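Local coordinates for protein DNA polymerase III beta subunit (PDB 2AVT) that probably forms, as a pair of subunits, a ring that encircles duplex DNA, slides along it and tethers the replicative polymerase to its template, at residues Ser182-Gln187 / Pro331-Glu336; Leu255-Phe260 / Pro356-Pro361; Glu276-Ile281 / Ala301-Pro306. One frame throughout, in Å; residues are numbered along the deposited sequence.

Following the chain from its N terminus, 182-187 at the start of strand 184-191 comes first and meets 331-336 only after 143 intervening residues, so contact 1 ties the central domain to a helix of the C-terminal domain. Segment 255-260 opens the next loop, which contact 2 closes on strand 357-361; because its segments alternate with those of contact 1, the two cross. Contact 3 closes a short loop from helix 268-282 to strand 298-305 and is nested inside both. Contacts 1 and 2 touch where L256 packs on M185 and Q187, their centres 12 Å apart; contacts 1 and 3 touch through the two C-terminal-domain helices, I335 lying against E276 and F279.

Contact 1 (Ser182-Gln187 / Pro331-Glu336)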
ATOM      1  N   SER A 182       7.503  -4.659 -29.184  1.00 56.80           N
ATOM      2  CA  SER A 182       8.237  -4.136 -30.340  1.00 57.15           C
ATOM      3  C   SER A 182       9.334  -3.187 -29.885  1.00 56.75           C
ATOM      4  O   SER A 182       9.672  -2.208 -30.552  1.00 58.94           O
ATOM      5  CB  SER A 182       7.301  -3.413 -31.301  1.00 57.98           C
ATOM      6  OG  SER A 182       6.754  -2.247 -30.710  1.00 57.43           O
ATOM      7  N   HIS A 183       9.871  -3.495 -28.716  1.00 55.95           N
ATOM      8  CA  HIS A 183      10.964  -2.749 -28.112  1.00 54.25           C
ATOM      9  C   HIS A 183      11.846  -3.822 -27.476  1.00 54.00           C
ATOM     10  O   HIS A 183      13.074  -3.783 -27.565  1.00 52.53           O
ATOM     11  CB  HIS A 183      10.438  -1.796 -27.038  1.00 56.45           C
ATOM     12  CG  HIS A 183       9.716  -0.601 -27.586  1.00 58.74           C
ATOM     13  ND1 HIS A 183      10.341   0.346 -28.369  1.00 58.90           N
ATOM     14  CD2 HIS A 183       8.427  -0.205 -27.472  1.00 59.41           C
ATOM     15  CE1 HIS A 183       9.465   1.272 -28.716  1.00 59.40           C
ATOM     16  NE2 HIS A 183       8.296   0.964 -28.188  1.00 59.72           N
ATOM     17  N   ARG A 184      11.172  -4.784 -26.850  1.00 52.57           N
ATOM     18  CA  ARG A 184      11.788  -5.911 -26.170  1.00 51.38           C
ATOM     19  C   ARG A 184      10.857  -7.112 -26.340  1.00 48.91           C
ATOM     20  O   ARG A 184       9.671  -6.956 -26.600  1.00 48.79           O
ATOM     21  CB  ARG A 184      12.018  -5.569 -24.692  1.00 53.38           C
ATOM     22  CG  ARG A 184      10.771  -5.310 -23.879  1.00 56.43           C
ATOM     23  CD  ARG A 184      11.197  -4.394 -22.744  1.00 59.64           C
ATOM     24  NE  ARG A 184      10.429  -4.536 -21.509  1.00 59.90           N
ATOM     25  CZ  ARG A 184       9.106  -4.579 -21.444  1.00 60.41           C
ATOM     26  NH1 ARG A 184       8.382  -4.502 -22.550  1.00 59.65           N
ATOM     27  NH2 ARG A 184       8.513  -4.672 -20.263  1.00 61.94           N
ATOM     28  N   MET A 185      11.411  -8.304 -26.168  1.00 45.88           N
ATOM     29  CA  MET A 185      10.670  -9.538 -26.372  1.00 43.68           C
ATOM     30  C   MET A 185      11.159 -10.633 -25.445  1.00 40.91           C
ATOM     31  O   MET A 185      12.320 -10.637 -25.054  1.00 36.91           O
ATOM     32  CB  MET A 185      10.853  -9.962 -27.831  1.00 45.11           C
ATOM     33  CG  MET A 185      10.327 -11.336 -28.173  1.00 47.78           C
ATOM     34  SD  MET A 185      10.742 -11.741 -29.891  1.00 51.11           S
ATOM     35  CE  MET A 185      12.391 -12.283 -29.682  1.00 50.80           C
ATOM     36  N   SER A 186      10.264 -11.558 -25.117  1.00 39.96           N
ATOM     37  CA  SER A 186      10.574 -12.680 -24.245  1.00 40.14           C
ATOM     38  C   SER A 186       9.935 -13.934 -24.827  1.00 39.05           C
ATOM     39  O   SER A 186       8.747 -13.929 -25.188  1.00 40.48           O
ATOM     40  CB  SER A 186      10.021 -12.430 -22.845  1.00 41.34           C
ATOM     41  OG  SER A 186      10.482 -13.426 -21.956  1.00 44.67           O
ATOM     42  N   GLN A 187      10.727 -15.004 -24.920  1.00 36.91           N
ATOM     43  CA  GLN A 187      10.259 -16.274 -25.483  1.00 35.20           C
ATOM     44  C   GLN A 187      10.644 -17.525 -24.682  1.00 34.38           C
ATOM     45  O   GLN A 187      11.775 -17.667 -24.213  1.00 31.33           O
ATOM     46  CB  GLN A 187      10.790 -16.432 -26.904  1.00 34.84           C
ATOM     47  CG  GLN A 187      10.443 -17.760 -27.555  1.00 35.85           C
ATOM     48  CD  GLN A 187      11.321 -18.054 -28.758  1.00 35.38           C
ATOM     49  OE1 GLN A 187      12.506 -18.383 -28.620  1.00 35.03           O
ATOM     50  NE2 GLN A 187      10.752 -17.919 -29.939  1.00 33.36           N
ATOM     51  N   PRO A 331      17.475   1.203 -19.914  1.00 41.25           N
ATOM     52  CA  PRO A 331      17.710   0.380 -18.718  1.00 41.52           C
ATOM     53  C   PRO A 331      16.504  -0.388 -18.145  1.00 41.70           C
ATOM     54  O   PRO A 331      16.641  -1.552 -17.757  1.00 40.29           O
ATOM     55  CB  PRO A 331      18.274   1.382 -17.715  1.00 43.05           C
ATOM     56  CG  PRO A 331      18.944   2.397 -18.576  1.00 43.40           C
ATOM     57  CD  PRO A 331      17.965   2.576 -19.707  1.00 42.94           C
ATOM     58  N   THR A 332      15.340   0.256 -18.077  1.00 40.97           N
ATOM     59  CA  THR A 332      14.139  -0.396 -17.543  1.00 41.31           C
ATOM     60  C   THR A 332      13.907  -1.762 -18.184  1.00 41.15           C
ATOM     61  O   THR A 332      13.476  -2.705 -17.527  1.00 39.67           O
ATOM     62  CB  THR A 332      12.874   0.449 -17.780  1.00 40.81           C
ATOM     63  OG1 THR A 332      12.986   1.684 -17.064  1.00 43.27           O
ATOM     64  CG2 THR A 332      11.640  -0.294 -17.291  1.00 41.43           C
ATOM     65  N   TYR A 333      14.203  -1.854 -19.474  1.00 42.31           N
ATOM     66  CA  TYR A 333      14.040  -3.089 -20.222  1.00 42.12           C
ATOM     67  C   TYR A 333      14.962  -4.190 -19.696  1.00 41.18           C
ATOM     68  O   TYR A 333      14.543  -5.333 -19.521  1.00 40.86           O
ATOM     69  CB  TYR A 333      14.318  -2.820 -21.698  1.00 45.05           C
ATOM     70  CG  TYR A 333      13.284  -1.929 -22.356  1.00 47.80           C
ATOM     71  CD1 TYR A 333      12.129  -1.555 -21.681  1.00 49.61           C
ATOM     72  CD2 TYR A 333      13.434  -1.516 -23.673  1.00 49.57           C
ATOM     73  CE1 TYR A 333      11.151  -0.804 -22.302  1.00 49.93           C
ATOM     74  CE2 TYR A 333      12.462  -0.767 -24.300  1.00 51.44           C
ATOM     75  CZ  TYR A 333      11.321  -0.417 -23.613  1.00 51.51           C
ATOM     76  OH  TYR A 333      10.338   0.299 -24.255  1.00 52.72           O
ATOM     77  N   LEU A 334      16.218  -3.837 -19.436  1.00 40.57           N
ATOM     78  CA  LEU A 334      17.181  -4.799 -18.922  1.00 39.03           C
ATOM     79  C   LEU A 334      16.808  -5.183 -17.497  1.00 39.79           C
ATOM     80  O   LEU A 334      16.872  -6.358 -17.118  1.00 39.50           O
ATOM     81  CB  LEU A 334      18.593  -4.208 -18.947  1.00 38.58           C
ATOM     82  CG  LEU A 334      19.700  -5.133 -18.431  1.00 36.73           C
ATOM     83  CD1 LEU A 334      19.619  -6.488 -19.146  1.00 36.62           C
ATOM     84  CD2 LEU A 334      21.051  -4.487 -18.665  1.00 36.08           C
ATOM     85  N   ILE A 335      16.415  -4.186 -16.708  1.00 38.22           N
ATOM     86  CA  ILE A 335      16.020  -4.417 -15.326  1.00 36.89           C
ATOM     87  C   ILE A 335      14.911  -5.463 -15.263  1.00 34.90           C
ATOM     88  O   ILE A 335      14.998  -6.430 -14.513  1.00 33.88           O
ATOM     89  CB  ILE A 335      15.543  -3.100 -14.660  1.00 37.70           C
ATOM     90  CG1 ILE A 335      16.709  -2.103 -14.610  1.00 37.45           C
ATOM     91  CG2 ILE A 335      15.020  -3.381 -13.249  1.00 37.30           C
ATOM     92  CD1 ILE A 335      16.377  -0.780 -13.952  1.00 38.48           C
ATOM     93  N   GLU A 336      13.874  -5.276 -16.067  1.00 36.30           N
ATOM     94  CA  GLU A 336      12.763  -6.210 -16.095  1.00 37.53           C
ATOM     95  C   GLU A 336      13.164  -7.600 -16.616  1.00 37.92           C
ATOM     96  O   GLU A 336      12.652  -8.620 -16.144  1.00 35.10           O
ATOM     97  CB  GLU A 336      11.621  -5.614 -16.923  1.00 40.96           C
ATOM     98  CG  GLU A 336      10.844  -4.544 -16.149  1.00 46.29           C
ATOM     99  CD  GLU A 336       9.867  -3.761 -17.000  1.00 48.97           C
ATOM    100  OE1 GLU A 336       9.209  -4.365 -17.870  1.00 50.74           O
ATOM    101  OE2 GLU A 336       9.744  -2.535 -16.782  1.00 52.96           O
TER
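R184 NH2 has two acceptors: E336 OE1, in a short salt bridge of 2.5 Å with an N-H...O angle of 148°, and, weakly, F151 O. The carboxylate oxygen lies at the edge of the guanidinium and in its plane, while the two flat groups are turned 83° against each other. On the same guanidinium NH1 forms a salt bridge with D181, so carboxylates on two different elements fix its rotation. R184 gets there by an extended run from CG to NE that crosses Y333 at about a right angle. Its CD lies over one face of the tyrosine ring in a CH-pi contact, although the spacing is modelled too tight to be read closely. At the far end of that ring the hydroxyl oxygen, Y333 OH, packs against the root of the imidazole, 3.5 Å from H183 CB and the same distance from H183 CG. Strand 184-191 lies between strands 174-180 and 367-372, and H183 pairs through its backbone with T373. Helix 331-339 rests in turn on helix 268-282, where L334 and I335 pack on M275.

Contact 2 (Leu255-Phe260 / Pro356-Pro361); sequences LLMTEF and PFTLTP
M257 and T358 point their side chains at each other, and the carbon contact between them dominates this meeting of loop and strand. M257 CG lies 3.3 Å from T358 CG2, closer than two carbons normally pack. The methionine SD is a looser neighbour of the same methyl, at 4.2 Å. In M257, CG sits between the backbone N and the carbonyl carbon (chi1 65°); beyond it the chain bends at chi2, 105° and so off a staggered value, and again at chi3, which brings CE to 4.1 Å from P356 O. Beyond the contact, M257 also packs on L351.

Polar groups contribute little across the interface, where no hydrogen bond is formed. P356 O, buried by the contact, has no partner in the model and faces the methionine methyl instead. The strand is held by its neighbours, T358 pairing through its backbone with H349 and L359 with Q370.

Among the aromatic groups, F260 stacks on H349, while F357 turns to the other face of the strand, where it meets the rings of F329 and F350.

The chemistry is therefore that of dispersion between a bent thioether chain and a threonine methyl, with no hydrogen bond between loop and strand 357-361; the one very close carbon pair points to local tightness, and the buried carbonyl is a small polar cost.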
ATOM      1  N   LEU A 255      12.639 -12.667 -35.751  1.00 60.03           N
ATOM      2  CA  LEU A 255      13.372 -11.673 -34.973  1.00 60.26           C
ATOM      3  C   LEU A 255      14.548 -12.267 -34.206  1.00 60.53           C
ATOM      4  O   LEU A 255      15.414 -11.536 -33.727  1.00 60.16           O
ATOM      5  CB  LEU A 255      12.433 -10.965 -33.989  1.00 60.62           C
ATOM      6  CG  LEU A 255      11.401  -9.995 -34.573  1.00 60.93           C
ATOM      7  CD1 LEU A 255      10.536  -9.433 -33.459  1.00 60.53           C
ATOM      8  CD2 LEU A 255      12.116  -8.869 -35.305  1.00 61.12           C
ATOM      9  N   LEU A 256      14.576 -13.590 -34.078  1.00 61.13           N
ATOM     10  CA  LEU A 256      15.660 -14.246 -33.357  1.00 62.64           C
ATOM     11  C   LEU A 256      16.990 -13.988 -34.063  1.00 64.14           C
ATOM     12  O   LEU A 256      17.085 -14.096 -35.286  1.00 63.97           O
ATOM     13  CB  LEU A 256      15.400 -15.752 -33.257  1.00 62.54           C
ATOM     14  CG  LEU A 256      14.143 -16.143 -32.478  1.00 62.26           C
ATOM     15  CD1 LEU A 256      14.001 -17.657 -32.451  1.00 63.25           C
ATOM     16  CD2 LEU A 256      14.229 -15.593 -31.066  1.00 61.39           C
ATOM     17  N   MET A 257      18.013 -13.645 -33.284  1.00 65.40           N
ATOM     18  CA  MET A 257      19.327 -13.353 -33.842  1.00 66.71           C
ATOM     19  C   MET A 257      20.172 -14.607 -34.034  1.00 66.94           C
ATOM     20  O   MET A 257      20.318 -15.423 -33.125  1.00 66.97           O
ATOM     21  CB  MET A 257      20.067 -12.352 -32.948  1.00 67.47           C
ATOM     22  CG  MET A 257      20.417 -12.871 -31.561  1.00 68.63           C
ATOM     23  SD  MET A 257      22.171 -13.295 -31.365  1.00 69.58           S
ATOM     24  CE  MET A 257      22.840 -11.707 -30.809  1.00 66.96           C
ATOM     25  N   THR A 258      20.727 -14.748 -35.233  1.00 67.22           N
ATOM     26  CA  THR A 258      21.563 -15.892 -35.577  1.00 67.16           C
ATOM     27  C   THR A 258      22.779 -15.973 -34.659  1.00 66.70           C
ATOM     28  O   THR A 258      22.719 -16.573 -33.585  1.00 67.45           O
ATOM     29  CB  THR A 258      22.052 -15.788 -37.033  1.00 67.86           C
ATOM     30  OG1 THR A 258      20.941 -15.504 -37.892  1.00 67.80           O
ATOM     31  CG2 THR A 258      22.706 -17.094 -37.472  1.00 68.78           C
ATOM     32  N   GLU A 259      23.882 -15.362 -35.081  1.00 65.20           N
ATOM     33  CA  GLU A 259      25.106 -15.382 -34.288  1.00 63.63           C
ATOM     34  C   GLU A 259      25.268 -14.145 -33.421  1.00 61.02           C
ATOM     35  O   GLU A 259      24.404 -13.271 -33.387  1.00 60.79           O
ATOM     36  CB  GLU A 259      26.334 -15.516 -35.195  1.00 66.14           C
ATOM     37  CG  GLU A 259      26.459 -16.858 -35.915  1.00 68.31           C
ATOM     38  CD  GLU A 259      27.758 -16.984 -36.698  1.00 69.66           C
ATOM     39  OE1 GLU A 259      28.842 -17.028 -36.070  1.00 70.56           O
ATOM     40  OE2 GLU A 259      27.693 -17.035 -37.946  1.00 69.29           O
ATOM     41  N   PHE A 260      26.393 -14.087 -32.721  1.00 57.92           N
ATOM     42  CA  PHE A 260      26.718 -12.971 -31.850  1.00 55.12           C
ATOM     43  C   PHE A 260      28.222 -12.755 -31.898  1.00 54.35           C
ATOM     44  O   PHE A 260      28.986 -13.703 -32.070  1.00 53.69           O
ATOM     45  CB  PHE A 260      26.262 -13.266 -30.421  1.00 53.49           C
ATOM     46  CG  PHE A 260      26.866 -14.506 -29.829  1.00 52.04           C
ATOM     47  CD1 PHE A 260      26.241 -15.733 -29.976  1.00 51.34           C
ATOM     48  CD2 PHE A 260      28.047 -14.445 -29.108  1.00 51.80           C
ATOM     49  CE1 PHE A 260      26.780 -16.877 -29.412  1.00 49.49           C
ATOM     50  CE2 PHE A 260      28.590 -15.585 -28.542  1.00 50.91           C
ATOM     51  CZ  PHE A 260      27.953 -16.802 -28.694  1.00 50.19           C
ATOM     52  N   PRO A 356      19.548  -5.928 -31.818  1.00 41.60           N
ATOM     53  CA  PRO A 356      19.007  -6.456 -30.566  1.00 42.64           C
ATOM     54  C   PRO A 356      19.975  -7.439 -29.917  1.00 43.29           C
ATOM     55  O   PRO A 356      20.545  -8.292 -30.600  1.00 45.61           O
ATOM     56  CB  PRO A 356      17.718  -7.130 -31.014  1.00 41.14           C
ATOM     57  CG  PRO A 356      17.284  -6.269 -32.159  1.00 42.62           C
ATOM     58  CD  PRO A 356      18.572  -6.055 -32.912  1.00 40.83           C
ATOM     59  N   PHE A 357      20.177  -7.303 -28.610  1.00 43.75           N
ATOM     60  CA  PHE A 357      21.053  -8.207 -27.877  1.00 44.63           C
ATOM     61  C   PHE A 357      20.190  -9.161 -27.057  1.00 45.99           C
ATOM     62  O   PHE A 357      19.178  -8.756 -26.485  1.00 46.51           O
ATOM     63  CB  PHE A 357      22.025  -7.423 -26.981  1.00 44.96           C
ATOM     64  CG  PHE A 357      21.363  -6.537 -25.960  1.00 46.17           C
ATOM     65  CD1 PHE A 357      20.936  -5.264 -26.301  1.00 46.10           C
ATOM     66  CD2 PHE A 357      21.212  -6.959 -24.649  1.00 45.57           C
ATOM     67  CE1 PHE A 357      20.378  -4.426 -25.351  1.00 46.55           C
ATOM     68  CE2 PHE A 357      20.657  -6.125 -23.694  1.00 45.52           C
ATOM     69  CZ  PHE A 357      20.240  -4.859 -24.044  1.00 46.06           C
ATOM     70  N   THR A 358      20.587 -10.431 -27.020  1.00 46.59           N
ATOM     71  CA  THR A 358      19.826 -11.455 -26.309  1.00 45.40           C
ATOM     72  C   THR A 358      20.349 -11.800 -24.928  1.00 45.26           C
ATOM     73  O   THR A 358      21.538 -11.654 -24.630  1.00 45.92           O
ATOM     74  CB  THR A 358      19.778 -12.771 -27.106  1.00 45.26           C
ATOM     75  OG1 THR A 358      21.103 -13.306 -27.209  1.00 44.63           O
ATOM     76  CG2 THR A 358      19.212 -12.537 -28.497  1.00 42.61           C
ATOM     77  N   LEU A 359      19.439 -12.286 -24.091  1.00 43.29           N
ATOM     78  CA  LEU A 359      19.767 -12.672 -22.732  1.00 41.23           C
ATOM     79  C   LEU A 359      19.185 -14.068 -22.493  1.00 40.50           C
ATOM     80  O   LEU A 359      18.065 -14.362 -22.905  1.00 38.94           O
ATOM     81  CB  LEU A 359      19.150 -11.684 -21.729  1.00 43.40           C
ATOM     82  CG  LEU A 359      19.183 -10.171 -21.996  1.00 43.24           C
ATOM     83  CD1 LEU A 359      20.598  -9.733 -22.277  1.00 46.78           C
ATOM     84  CD2 LEU A 359      18.285  -9.823 -23.175  1.00 42.15           C
ATOM     85  N   THR A 360      19.958 -14.929 -21.843  1.00 40.09           N
ATOM     86  CA  THR A 360      19.496 -16.279 -21.537  1.00 40.05           C
ATOM     87  C   THR A 360      20.042 -16.643 -20.172  1.00 39.62           C
ATOM     88  O   THR A 360      21.130 -16.207 -19.791  1.00 38.42           O
ATOM     89  CB  THR A 360      19.984 -17.332 -22.588  1.00 39.53           C
ATOM     90  OG1 THR A 360      21.417 -17.381 -22.602  1.00 38.23           O
ATOM     91  CG2 THR A 360      19.485 -16.977 -23.974  1.00 37.72           C
ATOM     92  N   PRO A 361      19.286 -17.438 -19.409  1.00 41.64           N
ATOM     93  CA  PRO A 361      19.704 -17.862 -18.067  1.00 42.88           C
ATOM     94  C   PRO A 361      21.081 -18.518 -18.102  1.00 44.34           C
ATOM     95  O   PRO A 361      21.423 -19.196 -19.067  1.00 46.82           O
ATOM     96  CB  PRO A 361      18.593 -18.822 -17.649  1.00 43.00           C
ATOM     97  CG  PRO A 361      18.109 -19.382 -18.966  1.00 42.43           C
ATOM     98  CD  PRO A 361      18.072 -18.151 -19.837  1.00 41.69           C
TER

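Contact 3 (Glu276-Ile281 / Ala301-Pro306)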
ATOM      1  N   GLU A 276      19.570  -0.514 -11.926  1.00 43.61           N
ATOM      2  CA  GLU A 276      18.547   0.226 -11.195  1.00 44.73           C
ATOM      3  C   GLU A 276      19.070   1.634 -10.886  1.00 45.12           C
ATOM      4  O   GLU A 276      18.315   2.604 -10.933  1.00 47.17           O
ATOM      5  CB  GLU A 276      18.153  -0.526  -9.913  1.00 43.16           C
ATOM      6  CG  GLU A 276      17.430  -1.846 -10.205  1.00 43.04           C
ATOM      7  CD  GLU A 276      17.127  -2.673  -8.964  1.00 41.96           C
ATOM      8  OE1 GLU A 276      17.940  -2.657  -8.021  1.00 41.74           O
ATOM      9  OE2 GLU A 276      16.084  -3.360  -8.946  1.00 41.65           O
ATOM     10  N   ARG A 277      20.365   1.745 -10.595  1.00 44.90           N
ATOM     11  CA  ARG A 277      20.968   3.042 -10.318  1.00 45.38           C
ATOM     12  C   ARG A 277      21.014   3.849 -11.607  1.00 47.15           C
ATOM     13  O   ARG A 277      20.815   5.065 -11.603  1.00 47.17           O
ATOM     14  CB  ARG A 277      22.394   2.889  -9.805  1.00 43.39           C
ATOM     15  CG  ARG A 277      22.532   2.147  -8.512  1.00 42.03           C
ATOM     16  CD  ARG A 277      23.982   2.159  -8.079  1.00 44.69           C
ATOM     17  NE  ARG A 277      24.231   1.151  -7.061  1.00 49.81           N
ATOM     18  CZ  ARG A 277      24.319  -0.150  -7.309  1.00 49.31           C
ATOM     19  NH1 ARG A 277      24.192  -0.602  -8.546  1.00 51.94           N
ATOM     20  NH2 ARG A 277      24.501  -1.002  -6.312  1.00 51.93           N
ATOM     21  N   ALA A 278      21.297   3.163 -12.708  1.00 47.31           N
ATOM     22  CA  ALA A 278      21.371   3.812 -14.005  1.00 48.70           C
ATOM     23  C   ALA A 278      20.018   4.417 -14.342  1.00 49.37           C
ATOM     24  O   ALA A 278      19.938   5.488 -14.942  1.00 49.93           O
ATOM     25  CB  ALA A 278      21.775   2.801 -15.074  1.00 48.20           C
ATOM     26  N   PHE A 279      18.954   3.724 -13.947  1.00 50.41           N
ATOM     27  CA  PHE A 279      17.600   4.188 -14.210  1.00 49.78           C
ATOM     28  C   PHE A 279      17.269   5.449 -13.414  1.00 49.83           C
ATOM     29  O   PHE A 279      16.589   6.341 -13.914  1.00 50.50           O
ATOM     30  CB  PHE A 279      16.586   3.091 -13.875  1.00 49.65           C
ATOM     31  CG  PHE A 279      15.163   3.478 -14.158  1.00 49.50           C
ATOM     32  CD1 PHE A 279      14.769   3.824 -15.440  1.00 50.83           C
ATOM     33  CD2 PHE A 279      14.223   3.505 -13.142  1.00 50.49           C
ATOM     34  CE1 PHE A 279      13.461   4.192 -15.705  1.00 52.56           C
ATOM     35  CE2 PHE A 279      12.915   3.869 -13.396  1.00 50.95           C
ATOM     36  CZ  PHE A 279      12.530   4.214 -14.680  1.00 52.32           C
ATOM     37  N   LEU A 280      17.752   5.523 -12.177  1.00 49.11           N
ATOM     38  CA  LEU A 280      17.487   6.687 -11.334  1.00 50.49           C
ATOM     39  C   LEU A 280      17.978   7.996 -11.944  1.00 51.41           C
ATOM     40  O   LEU A 280      17.555   9.077 -11.528  1.00 52.64           O
ATOM     41  CB  LEU A 280      18.115   6.502  -9.948  1.00 47.71           C
ATOM     42  CG  LEU A 280      17.416   5.477  -9.051  1.00 48.28           C
ATOM     43  CD1 LEU A 280      18.152   5.360  -7.725  1.00 44.79           C
ATOM     44  CD2 LEU A 280      15.966   5.893  -8.831  1.00 46.37           C
ATOM     45  N   ILE A 281      18.864   7.907 -12.932  1.00 51.05           N
ATOM     46  CA  ILE A 281      19.386   9.108 -13.571  1.00 50.50           C
ATOM     47  C   ILE A 281      18.857   9.256 -14.991  1.00 50.67           C
ATOM     48  O   ILE A 281      18.475  10.352 -15.412  1.00 50.89           O
ATOM     49  CB  ILE A 281      20.925   9.094 -13.609  1.00 50.07           C
ATOM     50  CG1 ILE A 281      21.475   8.945 -12.190  1.00 49.41           C
ATOM     51  CG2 ILE A 281      21.444  10.367 -14.259  1.00 49.99           C
ATOM     52  CD1 ILE A 281      20.964   9.978 -11.218  1.00 49.16           C
ATOM     53  N   ALA A 301      29.161   0.980 -16.962  1.00 53.67           N
ATOM     54  CA  ALA A 301      27.874   1.584 -17.285  1.00 52.98           C
ATOM     55  C   ALA A 301      27.998   3.096 -17.150  1.00 52.16           C
ATOM     56  O   ALA A 301      28.683   3.597 -16.263  1.00 50.63           O
ATOM     57  CB  ALA A 301      26.794   1.062 -16.347  1.00 52.43           C
ATOM     58  N   HIS A 302      27.325   3.825 -18.032  1.00 52.79           N
ATOM     59  CA  HIS A 302      27.402   5.272 -18.010  1.00 52.38           C
ATOM     60  C   HIS A 302      26.079   5.939 -18.353  1.00 52.21           C
ATOM     61  O   HIS A 302      25.363   5.519 -19.264  1.00 51.78           O
ATOM     62  CB  HIS A 302      28.473   5.742 -18.997  1.00 54.02           C
ATOM     63  CG  HIS A 302      29.775   5.018 -18.858  1.00 55.83           C
ATOM     64  ND1 HIS A 302      30.595   5.163 -17.761  1.00 57.02           N
ATOM     65  CD2 HIS A 302      30.379   4.112 -19.661  1.00 55.62           C
ATOM     66  CE1 HIS A 302      31.648   4.376 -17.894  1.00 56.46           C
ATOM     67  NE2 HIS A 302      31.541   3.728 -19.039  1.00 56.08           N
ATOM     68  N   VAL A 303      25.760   6.985 -17.603  1.00 51.83           N
ATOM     69  CA  VAL A 303      24.544   7.748 -17.827  1.00 50.95           C
ATOM     70  C   VAL A 303      24.907   9.201 -17.587  1.00 50.91           C
ATOM     71  O   VAL A 303      25.679   9.511 -16.678  1.00 49.88           O
ATOM     72  CB  VAL A 303      23.421   7.345 -16.851  1.00 50.69           C
ATOM     73  CG1 VAL A 303      22.194   8.213 -17.085  1.00 50.10           C
ATOM     74  CG2 VAL A 303      23.067   5.881 -17.042  1.00 51.30           C
ATOM     75  N   ASN A 304      24.368  10.095 -18.403  1.00 52.33           N
ATOM     76  CA  ASN A 304      24.674  11.503 -18.223  1.00 54.60           C
ATOM     77  C   ASN A 304      23.453  12.375 -18.435  1.00 55.83           C
ATOM     78  O   ASN A 304      23.049  12.624 -19.570  1.00 56.39           O
ATOM     79  CB  ASN A 304      25.781  11.935 -19.183  1.00 55.54           C
ATOM     80  CG  ASN A 304      26.414  13.249 -18.774  1.00 57.55           C
ATOM     81  OD1 ASN A 304      25.717  14.236 -18.526  1.00 57.47           O
ATOM     82  ND2 ASN A 304      27.742  13.272 -18.698  1.00 57.05           N
ATOM     83  N   SER A 305      22.861  12.828 -17.335  1.00 57.10           N
ATOM     84  CA  SER A 305      21.691  13.691 -17.406  1.00 58.99           C
ATOM     85  C   SER A 305      22.141  15.125 -17.164  1.00 60.70           C
ATOM     86  O   SER A 305      22.574  15.478 -16.065  1.00 60.67           O
ATOM     87  CB  SER A 305      20.652  13.285 -16.359  1.00 58.32           C
ATOM     88  OG  SER A 305      20.081  12.023 -16.665  1.00 58.21           O
ATOM     89  N   PRO A 306      22.061  15.966 -18.203  1.00 62.11           N
ATOM     90  CA  PRO A 306      22.447  17.377 -18.165  1.00 63.38           C
ATOM     91  C   PRO A 306      21.947  18.168 -16.950  1.00 64.27           C
ATOM     92  O   PRO A 306      22.589  19.130 -16.530  1.00 65.40           O
ATOM     93  CB  PRO A 306      21.898  17.907 -19.485  1.00 63.24           C
ATOM     94  CG  PRO A 306      22.127  16.742 -20.402  1.00 62.39           C
ATOM     95  CD  PRO A 306      21.638  15.578 -19.563  1.00 61.81           C
TER
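V303 and I281 bury the most surface here, about equally, and they cross obliquely, with I281 CG2 3.6 Å from V303 CG1. The two methyls of V303 divide the helix between them. CG1 stands anti to the backbone N (chi1 177°) and takes the isoleucine, while CG2 turns to the preceding turn, 3.9 Å from A278 CB and 3.8 Å from A278 O. A278 and V303 both also pack on V290 of the neighbouring strand 290-295, so A278, V303 and V290 meet in one apolar cluster.

I281 starts out toward the strand, but its longer branch leads away from it. CG2 stays on the strand side, against V303 CG1 and 3.2 Å from S305 OG, whereas the residue also packs on V311 of strand 309-314. S305 adds the one polar link: its hydroxyl, S305 OG, donates to I281 O at 2.6 Å. The donor stands above the carbonyl plane, 58° out of it. This bond ties the last turn of helix 268-282 to S305.

Helix and strand run almost parallel, their short axes 14° apart and 8.4 Å from each other at the closest. A helix packed on an antiparallel sheet in this way belongs to the fold shared by the three domains of the beta subunit. R277, L280 and I281 bring this helix into packing contact with P90, I85 and F81 of the second subunit, consistent with the head-to-tail junction that closes the dimeric ring.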